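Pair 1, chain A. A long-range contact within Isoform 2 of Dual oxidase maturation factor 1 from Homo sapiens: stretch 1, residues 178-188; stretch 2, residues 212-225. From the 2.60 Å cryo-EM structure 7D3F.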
# COMPACT_ATOMS: atom_id res chain seq x y z
N HIS A 178 18.40 12.04 2.32
CA HIS A 178 17.57 11.52 1.25
C HIS A 178 18.41 10.81 0.19
O HIS A 178 18.14 9.66 -0.18
CB HIS A 178 16.76 12.65 0.62
CG HIS A 178 16.05 12.26 -0.64
ND1 HIS A 178 16.50 12.62 -1.89
CD2 HIS A 178 14.92 11.52 -0.83
CE1 HIS A 178 15.68 12.13 -2.80
NE2 HIS A 178 14.72 11.46 -2.19
N TYR A 179 19.46 11.48 -0.30
CA TYR A 179 20.23 10.85 -1.37
C TYR A 179 21.11 9.72 -0.86
O TYR A 179 21.34 8.74 -1.59
CB TYR A 179 21.06 11.90 -2.12
CG TYR A 179 20.26 12.63 -3.17
CD1 TYR A 179 19.94 12.01 -4.38
CD2 TYR A 179 19.80 13.92 -2.97
CE1 TYR A 179 19.20 12.66 -5.35
CE2 TYR A 179 19.06 14.58 -3.93
CZ TYR A 179 18.76 13.95 -5.12
OH TYR A 179 18.03 14.60 -6.08
N THR A 180 21.58 9.79 0.39
CA THR A 180 22.31 8.67 0.97
C THR A 180 21.40 7.46 1.12
O THR A 180 21.82 6.33 0.85
CB THR A 180 22.89 9.08 2.32
OG1 THR A 180 23.66 10.27 2.17
CG2 THR A 180 23.79 7.97 2.87
N SER A 181 20.15 7.67 1.53
CA SER A 181 19.20 6.57 1.63
C SER A 181 18.89 5.98 0.26
O SER A 181 18.76 4.76 0.11
CB SER A 181 17.91 7.04 2.31
OG SER A 181 16.93 6.03 2.30
N ALA A 182 18.77 6.84 -0.76
CA ALA A 182 18.55 6.34 -2.11
C ALA A 182 19.72 5.48 -2.58
O ALA A 182 19.52 4.39 -3.13
CB ALA A 182 18.31 7.51 -3.07
N MET A 183 20.94 5.95 -2.35
CA MET A 183 22.12 5.18 -2.74
C MET A 183 22.21 3.87 -1.96
O MET A 183 22.61 2.84 -2.51
CB MET A 183 23.38 6.01 -2.55
CG MET A 183 23.58 7.08 -3.62
SD MET A 183 24.98 8.16 -3.29
CE MET A 183 25.12 9.03 -4.85
N LEU A 184 21.83 3.89 -0.68
CA LEU A 184 21.86 2.67 0.12
C LEU A 184 20.81 1.67 -0.35
O LEU A 184 21.04 0.46 -0.33
CB LEU A 184 21.68 3.00 1.60
CG LEU A 184 22.89 3.67 2.25
CD1 LEU A 184 22.54 4.12 3.65
CD2 LEU A 184 24.08 2.73 2.27
N TRP A 185 19.64 2.16 -0.76
CA TRP A 185 18.63 1.27 -1.33
C TRP A 185 19.12 0.66 -2.64
O TRP A 185 18.88 -0.52 -2.92
CB TRP A 185 17.31 2.01 -1.53
CG TRP A 185 16.47 2.07 -0.29
CD1 TRP A 185 16.10 3.20 0.39
CD2 TRP A 185 15.91 0.97 0.43
NE1 TRP A 185 15.34 2.86 1.48
CE2 TRP A 185 15.21 1.49 1.53
CE3 TRP A 185 15.94 -0.42 0.24
CZ2 TRP A 185 14.54 0.68 2.44
CZ3 TRP A 185 15.27 -1.22 1.15
CH2 TRP A 185 14.58 -0.67 2.23
N VAL A 186 19.79 1.46 -3.47
CA VAL A 186 20.38 0.92 -4.69
C VAL A 186 21.42 -0.14 -4.36
O VAL A 186 21.50 -1.19 -5.01
CB VAL A 186 20.99 2.05 -5.55
CG1 VAL A 186 21.70 1.48 -6.75
CG2 VAL A 186 19.90 3.02 -5.99
N ALA A 187 22.23 0.10 -3.32
CA ALA A 187 23.22 -0.88 -2.90
C ALA A 187 22.56 -2.16 -2.40
O ALA A 187 23.06 -3.26 -2.66
CB ALA A 187 24.12 -0.28 -1.82
N PHE A 188 21.45 -2.04 -1.67
CA PHE A 188 20.73 -3.22 -1.21
C PHE A 188 20.15 -4.01 -2.37
O PHE A 188 20.19 -5.25 -2.37
CB PHE A 188 19.63 -2.80 -0.23
CG PHE A 188 18.80 -3.95 0.28
CD1 PHE A 188 19.29 -4.78 1.28
CD2 PHE A 188 17.54 -4.19 -0.22
CE1 PHE A 188 18.54 -5.83 1.75
CE2 PHE A 188 16.78 -5.24 0.25
CZ PHE A 188 17.28 -6.06 1.24
N ALA A 212 29.62 -3.40 -7.41
CA ALA A 212 28.70 -2.27 -7.55
C ALA A 212 28.04 -1.93 -6.22
O ALA A 212 27.81 -0.76 -5.92
CB ALA A 212 27.65 -2.58 -8.61
N THR A 213 27.70 -2.95 -5.42
CA THR A 213 27.16 -2.70 -4.09
C THR A 213 28.15 -1.91 -3.24
O THR A 213 27.78 -0.92 -2.59
CB THR A 213 26.82 -4.03 -3.40
OG1 THR A 213 25.87 -4.75 -4.19
CG2 THR A 213 26.26 -3.79 -2.01
N GLY A 214 29.42 -2.33 -3.25
CA GLY A 214 30.43 -1.59 -2.53
C GLY A 214 30.60 -0.17 -3.04
O GLY A 214 30.76 0.78 -2.27
N ILE A 215 30.56 -0.00 -4.37
CA ILE A 215 30.70 1.32 -4.97
C ILE A 215 29.55 2.22 -4.54
O ILE A 215 29.76 3.40 -4.22
CB ILE A 215 30.78 1.20 -6.51
CG1 ILE A 215 32.12 0.61 -6.93
CG2 ILE A 215 30.55 2.55 -7.17
CD1 ILE A 215 33.31 1.42 -6.48
N PHE A 216 28.33 1.69 -4.51
CA PHE A 216 27.19 2.51 -4.11
C PHE A 216 27.24 2.85 -2.63
O PHE A 216 26.84 3.95 -2.23
CB PHE A 216 25.88 1.80 -4.47
CG PHE A 216 25.43 2.05 -5.88
CD1 PHE A 216 24.95 3.29 -6.26
CD2 PHE A 216 25.48 1.04 -6.83
CE1 PHE A 216 24.54 3.52 -7.56
CE2 PHE A 216 25.07 1.26 -8.13
CZ PHE A 216 24.60 2.51 -8.49
N GLN A 217 27.73 1.93 -1.79
CA GLN A 217 27.91 2.27 -0.38
C GLN A 217 28.93 3.40 -0.22
O GLN A 217 28.70 4.35 0.54
CB GLN A 217 28.35 1.04 0.41
CG GLN A 217 27.30 -0.05 0.51
CD GLN A 217 27.67 -1.12 1.52
OE1 GLN A 217 27.93 -0.83 2.69
NE2 GLN A 217 27.70 -2.37 1.08
N LEU A 218 30.05 3.32 -0.94
CA LEU A 218 31.05 4.38 -0.86
C LEU A 218 30.51 5.69 -1.41
O LEU A 218 30.85 6.77 -0.90
CB LEU A 218 32.32 3.96 -1.60
CG LEU A 218 33.06 2.75 -1.01
CD1 LEU A 218 34.40 2.54 -1.70
CD2 LEU A 218 33.23 2.90 0.49
N LEU A 219 29.69 5.63 -2.46
CA LEU A 219 29.08 6.84 -3.00
C LEU A 219 28.11 7.47 -2.01
O LEU A 219 28.04 8.70 -1.89
CB LEU A 219 28.37 6.53 -4.32
CG LEU A 219 29.26 6.28 -5.54
CD1 LEU A 219 28.41 6.04 -6.78
CD2 LEU A 219 30.21 7.44 -5.75
N ALA A 220 27.34 6.64 -1.29
CA ALA A 220 26.48 7.17 -0.24
C ALA A 220 27.30 7.85 0.84
O ALA A 220 26.95 8.95 1.31
CB ALA A 220 25.63 6.05 0.36
N LEU A 221 28.41 7.23 1.25
CA LEU A 221 29.31 7.85 2.21
C LEU A 221 29.80 9.21 1.71
O LEU A 221 29.76 10.21 2.44
CB LEU A 221 30.51 6.94 2.49
CG LEU A 221 30.46 5.99 3.68
CD1 LEU A 221 31.85 5.90 4.25
CD2 LEU A 221 29.48 6.47 4.72
N LEU A 222 30.29 9.25 0.47
CA LEU A 222 30.85 10.48 -0.08
C LEU A 222 29.80 11.57 -0.18
O LEU A 222 30.06 12.73 0.14
CB LEU A 222 31.48 10.20 -1.44
CG LEU A 222 32.25 11.34 -2.10
CD1 LEU A 222 33.60 10.85 -2.61
CD2 LEU A 222 31.44 11.95 -3.24
N PHE A 223 28.59 11.22 -0.64
CA PHE A 223 27.53 12.22 -0.75
C PHE A 223 27.15 12.76 0.62
O PHE A 223 26.96 13.97 0.79
CB PHE A 223 26.31 11.64 -1.45
CG PHE A 223 25.29 12.67 -1.85
CD1 PHE A 223 25.25 13.16 -3.15
CD2 PHE A 223 24.39 13.18 -0.92
CE1 PHE A 223 24.32 14.12 -3.51
CE2 PHE A 223 23.46 14.14 -1.28
CZ PHE A 223 23.43 14.61 -2.58
N PHE A 224 27.02 11.88 1.62
CA PHE A 224 26.67 12.35 2.96
C PHE A 224 27.74 13.29 3.49
O PHE A 224 27.43 14.36 4.02
CB PHE A 224 26.47 11.16 3.90
CG PHE A 224 25.93 11.55 5.25
CD1 PHE A 224 24.57 11.70 5.44
CD2 PHE A 224 26.78 11.77 6.32
CE1 PHE A 224 24.06 12.06 6.68
CE2 PHE A 224 26.28 12.14 7.56
CZ PHE A 224 24.92 12.28 7.74
N SER A 225 29.02 12.92 3.33
CA SER A 225 30.10 13.77 3.82
C SER A 225 30.09 15.12 3.12
O SER A 225 30.16 16.17 3.78
CB SER A 225 31.45 13.07 3.61
OG SER A 225 31.59 11.96 4.48

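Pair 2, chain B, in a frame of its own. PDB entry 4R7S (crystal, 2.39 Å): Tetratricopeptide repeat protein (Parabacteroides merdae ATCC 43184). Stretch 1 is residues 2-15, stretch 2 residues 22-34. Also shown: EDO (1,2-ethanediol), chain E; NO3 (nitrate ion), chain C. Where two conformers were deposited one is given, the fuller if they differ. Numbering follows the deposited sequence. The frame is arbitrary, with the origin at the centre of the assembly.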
# COMPACT_ATOMS: atom_id res chain seq x y z
N GLN B 2 -6.83 34.98 16.66
CA GLN B 2 -8.16 34.41 16.85
C GLN B 2 -8.80 33.90 15.55
O GLN B 2 -9.39 32.81 15.57
CB GLN B 2 -9.08 35.46 17.52
CG GLN B 2 -10.08 34.88 18.52
CD GLN B 2 -11.07 35.93 18.97
OE1 GLN B 2 -10.76 36.82 19.77
NE2 GLN B 2 -12.29 35.86 18.44
N SER B 3 -8.72 34.68 14.45
CA SER B 3 -9.27 34.31 13.14
C SER B 3 -8.57 33.05 12.60
O SER B 3 -9.25 32.12 12.15
CB SER B 3 -9.11 35.46 12.14
OG SER B 3 -9.75 36.65 12.57
N TYR B 4 -7.22 33.01 12.72
CA TYR B 4 -6.38 31.89 12.32
C TYR B 4 -6.81 30.62 13.07
O TYR B 4 -7.02 29.58 12.45
CB TYR B 4 -4.93 32.26 12.59
CG TYR B 4 -3.88 31.20 12.37
CD1 TYR B 4 -3.35 30.97 11.10
CD2 TYR B 4 -3.28 30.54 13.44
CE1 TYR B 4 -2.32 30.05 10.89
CE2 TYR B 4 -2.25 29.62 13.25
CZ TYR B 4 -1.77 29.38 11.97
OH TYR B 4 -0.73 28.50 11.78
N GLU B 5 -6.97 30.74 14.40
CA GLU B 5 -7.38 29.63 15.26
C GLU B 5 -8.79 29.14 14.94
O GLU B 5 -9.01 27.93 14.96
CB GLU B 5 -7.30 30.02 16.75
CG GLU B 5 -5.90 30.05 17.33
CD GLU B 5 -5.07 28.79 17.19
OE1 GLU B 5 -5.62 27.68 17.34
OE2 GLU B 5 -3.85 28.93 16.94
N GLU B 6 -9.74 30.05 14.65
CA GLU B 6 -11.13 29.67 14.34
C GLU B 6 -11.23 28.93 13.01
O GLU B 6 -12.07 28.03 12.86
CB GLU B 6 -12.06 30.88 14.34
CG GLU B 6 -12.45 31.33 15.73
CD GLU B 6 -13.04 32.72 15.84
OE1 GLU B 6 -13.90 33.09 14.99
OE2 GLU B 6 -12.68 33.43 16.80
N LEU B 7 -10.38 29.32 12.04
CA LEU B 7 -10.31 28.70 10.73
C LEU B 7 -9.74 27.29 10.88
O LEU B 7 -10.31 26.36 10.31
CB LEU B 7 -9.51 29.55 9.73
CG LEU B 7 -10.25 30.79 9.20
CD1 LEU B 7 -9.29 31.82 8.66
CD2 LEU B 7 -11.31 30.43 8.16
N ILE B 8 -8.70 27.11 11.72
CA ILE B 8 -8.13 25.81 12.00
C ILE B 8 -9.18 24.93 12.70
O ILE B 8 -9.36 23.76 12.35
CB ILE B 8 -6.83 25.91 12.83
CG1 ILE B 8 -5.70 26.62 12.03
CG2 ILE B 8 -6.36 24.52 13.30
CD1 ILE B 8 -4.43 26.95 12.90
N GLU B 9 -9.92 25.51 13.65
CA GLU B 9 -10.98 24.82 14.37
C GLU B 9 -12.08 24.36 13.39
O GLU B 9 -12.49 23.19 13.48
CB GLU B 9 -11.55 25.70 15.51
CG GLU B 9 -12.80 25.14 16.21
CD GLU B 9 -12.80 23.73 16.79
OE1 GLU B 9 -11.74 23.05 16.77
OE2 GLU B 9 -13.88 23.30 17.26
N LYS B 10 -12.49 25.21 12.42
CA LYS B 10 -13.49 24.80 11.41
C LYS B 10 -12.95 23.65 10.55
O LYS B 10 -13.72 22.72 10.23
CB LYS B 10 -13.90 25.96 10.52
CG LYS B 10 -14.81 26.98 11.17
CD LYS B 10 -15.37 27.88 10.07
CE LYS B 10 -16.14 29.07 10.59
NZ LYS B 10 -16.68 29.89 9.47
N SER B 11 -11.62 23.66 10.23
CA SER B 11 -11.02 22.60 9.43
C SER B 11 -11.17 21.25 10.15
O SER B 11 -11.60 20.28 9.53
CB SER B 11 -9.56 22.90 9.08
OG SER B 11 -8.62 22.53 10.08
N TYR B 12 -10.90 21.22 11.47
CA TYR B 12 -11.04 20.01 12.29
C TYR B 12 -12.49 19.50 12.28
O TYR B 12 -12.72 18.32 12.02
CB TYR B 12 -10.60 20.27 13.74
CG TYR B 12 -9.13 20.58 13.92
CD1 TYR B 12 -8.17 19.98 13.11
CD2 TYR B 12 -8.70 21.38 14.97
CE1 TYR B 12 -6.81 20.21 13.32
CE2 TYR B 12 -7.34 21.60 15.20
CZ TYR B 12 -6.40 21.03 14.36
OH TYR B 12 -5.07 21.25 14.56
N ASP B 13 -13.47 20.41 12.57
CA ASP B 13 -14.87 20.03 12.60
C ASP B 13 -15.31 19.51 11.21
O ASP B 13 -16.06 18.52 11.16
CB ASP B 13 -15.78 21.18 13.07
CG ASP B 13 -15.79 21.43 14.58
OD1 ASP B 13 -15.67 20.43 15.35
OD2 ASP B 13 -15.98 22.60 14.99
N PHE B 14 -14.81 20.13 10.10
CA PHE B 14 -15.14 19.68 8.73
C PHE B 14 -14.51 18.31 8.42
O PHE B 14 -15.11 17.51 7.67
CB PHE B 14 -14.69 20.70 7.68
CG PHE B 14 -15.56 21.92 7.46
CD1 PHE B 14 -16.94 21.79 7.26
CD2 PHE B 14 -14.99 23.19 7.36
CE1 PHE B 14 -17.74 22.92 7.05
CE2 PHE B 14 -15.79 24.32 7.16
CZ PHE B 14 -17.16 24.18 6.98
N VAL B 15 -13.32 18.03 8.96
CA VAL B 15 -12.67 16.74 8.78
C VAL B 15 -13.52 15.69 9.53
O VAL B 15 -13.77 14.60 9.00
CB VAL B 15 -11.19 16.76 9.27
CG1 VAL B 15 -10.65 15.35 9.51
CG2 VAL B 15 -10.31 17.52 8.29
N SER B 22 -14.48 21.55 2.24
CA SER B 22 -14.54 22.68 3.15
C SER B 22 -13.33 22.68 4.11
O SER B 22 -12.76 23.74 4.33
CB SER B 22 -15.84 22.66 3.93
OG SER B 22 -16.97 22.74 3.08
N ALA B 23 -12.92 21.51 4.62
CA ALA B 23 -11.75 21.42 5.50
C ALA B 23 -10.50 22.01 4.80
O ALA B 23 -9.82 22.85 5.40
CB ALA B 23 -11.50 19.99 5.93
N GLU B 24 -10.28 21.66 3.50
CA GLU B 24 -9.22 22.17 2.63
C GLU B 24 -9.23 23.70 2.55
O GLU B 24 -8.17 24.33 2.69
CB GLU B 24 -9.37 21.58 1.22
CG GLU B 24 -8.44 22.20 0.19
CD GLU B 24 -8.14 21.32 -1.01
OE1 GLU B 24 -8.70 20.20 -1.07
OE2 GLU B 24 -7.34 21.75 -1.88
N GLU B 25 -10.42 24.28 2.30
CA GLU B 25 -10.59 25.73 2.18
C GLU B 25 -10.30 26.46 3.49
O GLU B 25 -9.63 27.50 3.47
CB GLU B 25 -12.00 26.10 1.69
CG GLU B 25 -12.00 26.81 0.34
CD GLU B 25 -11.01 27.96 0.20
OE1 GLU B 25 -11.15 28.96 0.95
OE2 GLU B 25 -10.10 27.85 -0.64
N SER B 26 -10.76 25.90 4.64
CA SER B 26 -10.49 26.49 5.96
C SER B 26 -8.98 26.57 6.22
O SER B 26 -8.49 27.62 6.65
CB SER B 26 -11.18 25.69 7.07
OG SER B 26 -12.58 25.72 6.86
N LEU B 27 -8.24 25.49 5.86
CA LEU B 27 -6.78 25.44 6.01
C LEU B 27 -6.08 26.48 5.13
O LEU B 27 -5.24 27.24 5.63
CB LEU B 27 -6.23 24.03 5.73
CG LEU B 27 -6.47 23.02 6.88
CD1 LEU B 27 -5.98 21.66 6.52
CD2 LEU B 27 -5.80 23.44 8.14
N LYS B 28 -6.49 26.56 3.85
CA LYS B 28 -5.99 27.53 2.88
C LYS B 28 -6.26 28.94 3.35
O LYS B 28 -5.37 29.80 3.27
CB LYS B 28 -6.60 27.30 1.51
CG LYS B 28 -5.85 26.25 0.71
CD LYS B 28 -6.50 26.04 -0.66
CE LYS B 28 -5.94 24.83 -1.36
NZ LYS B 28 -6.80 24.43 -2.49
N ALA B 29 -7.48 29.17 3.90
CA ALA B 29 -7.88 30.48 4.41
C ALA B 29 -7.05 30.86 5.64
O ALA B 29 -6.59 32.01 5.75
CB ALA B 29 -9.36 30.48 4.73
N ALA B 30 -6.85 29.91 6.56
CA ALA B 30 -6.05 30.15 7.75
C ALA B 30 -4.65 30.62 7.34
O ALA B 30 -4.21 31.68 7.80
CB ALA B 30 -5.96 28.90 8.61
N MSE B 31 -4.04 29.94 6.36
CA MSE B 31 -2.70 30.29 5.87
C MSE B 31 -2.61 31.61 5.09
O MSE B 31 -1.54 32.21 5.04
CB MSE B 31 -2.13 29.15 5.06
CG MSE B 31 -1.65 28.06 5.98
SE MSE B 31 -0.89 26.61 5.05
CE MSE B 31 0.45 27.68 3.89
N ARG B 32 -3.73 32.10 4.54
CA ARG B 32 -3.73 33.42 3.90
C ARG B 32 -3.81 34.48 4.96
O ARG B 32 -3.31 35.59 4.75
CB ARG B 32 -4.88 33.58 2.91
CG ARG B 32 -4.70 32.82 1.60
CD ARG B 32 -5.77 33.20 0.58
NE ARG B 32 -7.11 32.78 1.00
CZ ARG B 32 -7.68 31.63 0.65
NH1 ARG B 32 -7.03 30.77 -0.13
NH2 ARG B 32 -8.90 31.34 1.06
N LYS B 33 -4.44 34.16 6.12
CA LYS B 33 -4.59 35.12 7.24
C LYS B 33 -3.24 35.34 7.93
O LYS B 33 -2.89 36.49 8.17
CB LYS B 33 -5.68 34.69 8.25
CG LYS B 33 -5.93 35.66 9.41
CD LYS B 33 -6.63 36.97 9.01
CE LYS B 33 -6.83 37.89 10.20
NZ LYS B 33 -7.41 39.20 9.83
N GLU B 34 -2.48 34.28 8.21
CA GLU B 34 -1.16 34.41 8.85
C GLU B 34 -0.11 33.71 7.99
O GLU B 34 0.36 32.62 8.33
CB GLU B 34 -1.17 33.86 10.30
CG GLU B 34 -2.20 34.51 11.21
CD GLU B 34 -2.06 34.34 12.71
OE1 GLU B 34 -0.98 33.92 13.18
OE2 GLU B 34 -3.02 34.70 13.43
C1 EDO E . -12.40 33.02 11.40
O1 EDO E . -12.48 34.31 10.82
C2 EDO E . -13.80 32.34 11.41
O2 EDO E . -14.10 31.82 10.13
N NO3 C . -3.98 40.04 8.60
O1 NO3 C . -5.01 40.60 8.24
O2 NO3 C . -3.94 39.26 9.53
O3 NO3 C . -2.85 40.32 7.96
O HOH W 1 -5.48 35.46 13.14

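The sharpest difference lies where A:Phe216 matches B:Ser26. In pair 1 this position carries a large ring, and A:Val186 lays CG1 over its face, 3.4 Å from the ring centroid of A:Phe216. In pair 2 it carries a small hydroxymethyl group that fits as a knob among B:Leu7, B:Lys10, B:Ser11 and B:Phe14, with B:Ser26 CB 3.4 Å from B:Leu7 O. A serine suits a buried helix position because its hydroxyl can be satisfied by its own helix: B:Ser26 OG donates to B:Ser22 O at 3.2 Å. B:Phe14 borders this hole, and B:Ser22 CB lies over the face of the B:Phe14 ring, 3.4 Å from its centroid.

Beneath these differences the backbones nearly coincide. Both pairs are antiparallel helices, inclined at 171° and 165°, with axes approaching to 8.3 and 8.0 Å, and 14 central residues superpose to 0.3 Å. No hydrogen bond crosses directly between the helices in either pair, so packing carries the contact.

The most faithful match is A:Ala220 with B:Ala30. A methyl group suits this spot because the backbones run close: the CA atoms of A:Thr180 and A:Ala220 are 4.6 Å apart, those of B:Tyr4 and B:Ala30 4.9 Å. Against the alanine rests a larger apolar chain, A:Met183 or B:Leu7. A:Met183 CB lies 3.7 Å from A:Ala220 CB, and B:Leu7 CB 3.8 Å from B:Ala30 CB. A:Met183 SD lies 3.9 Å from A:Leu219 CB, and B:Leu7 CD2 likewise 3.9 Å from B:Ala29 CB; the sulfur of A:Met183 also reaches the backbone, SD to A:Leu219 O at 3.4 Å.

A second close passage pairs A:Ala187 with A:Thr213, and B:Ser11 with B:Ala23. Small residues occupy both sides in each case, though the alanine changes helix. A:Thr213 CG2 reaches A:Ala187 O at 3.3 Å; B:Ala23 CB lies 3.6 Å from B:Ser11 O. B:Ser11 OG stays satisfied within its helix by donating to B:Ile8 O at 2.7 Å.

At the other end, A:Tyr179 and A:Phe223 match B:Ser3 and B:Lys33. Pair 1 packs aromatically, with A:Tyr179 CB 3.4 Å from A:Phe223 CE2 and over that ring's face. Pair 2 uses the aliphatic part of a lysine, B:Lys33 CE lying 3.9 Å from B:Ser3 CB, while its exposed amino group binds a nitrate ion. Nearby, a water links the two stretches, accepting from B:Tyr4 N in the first helix at 3.0 Å and donating to OE2 of B:Glu34, just past the end of the second, at 2.6 Å.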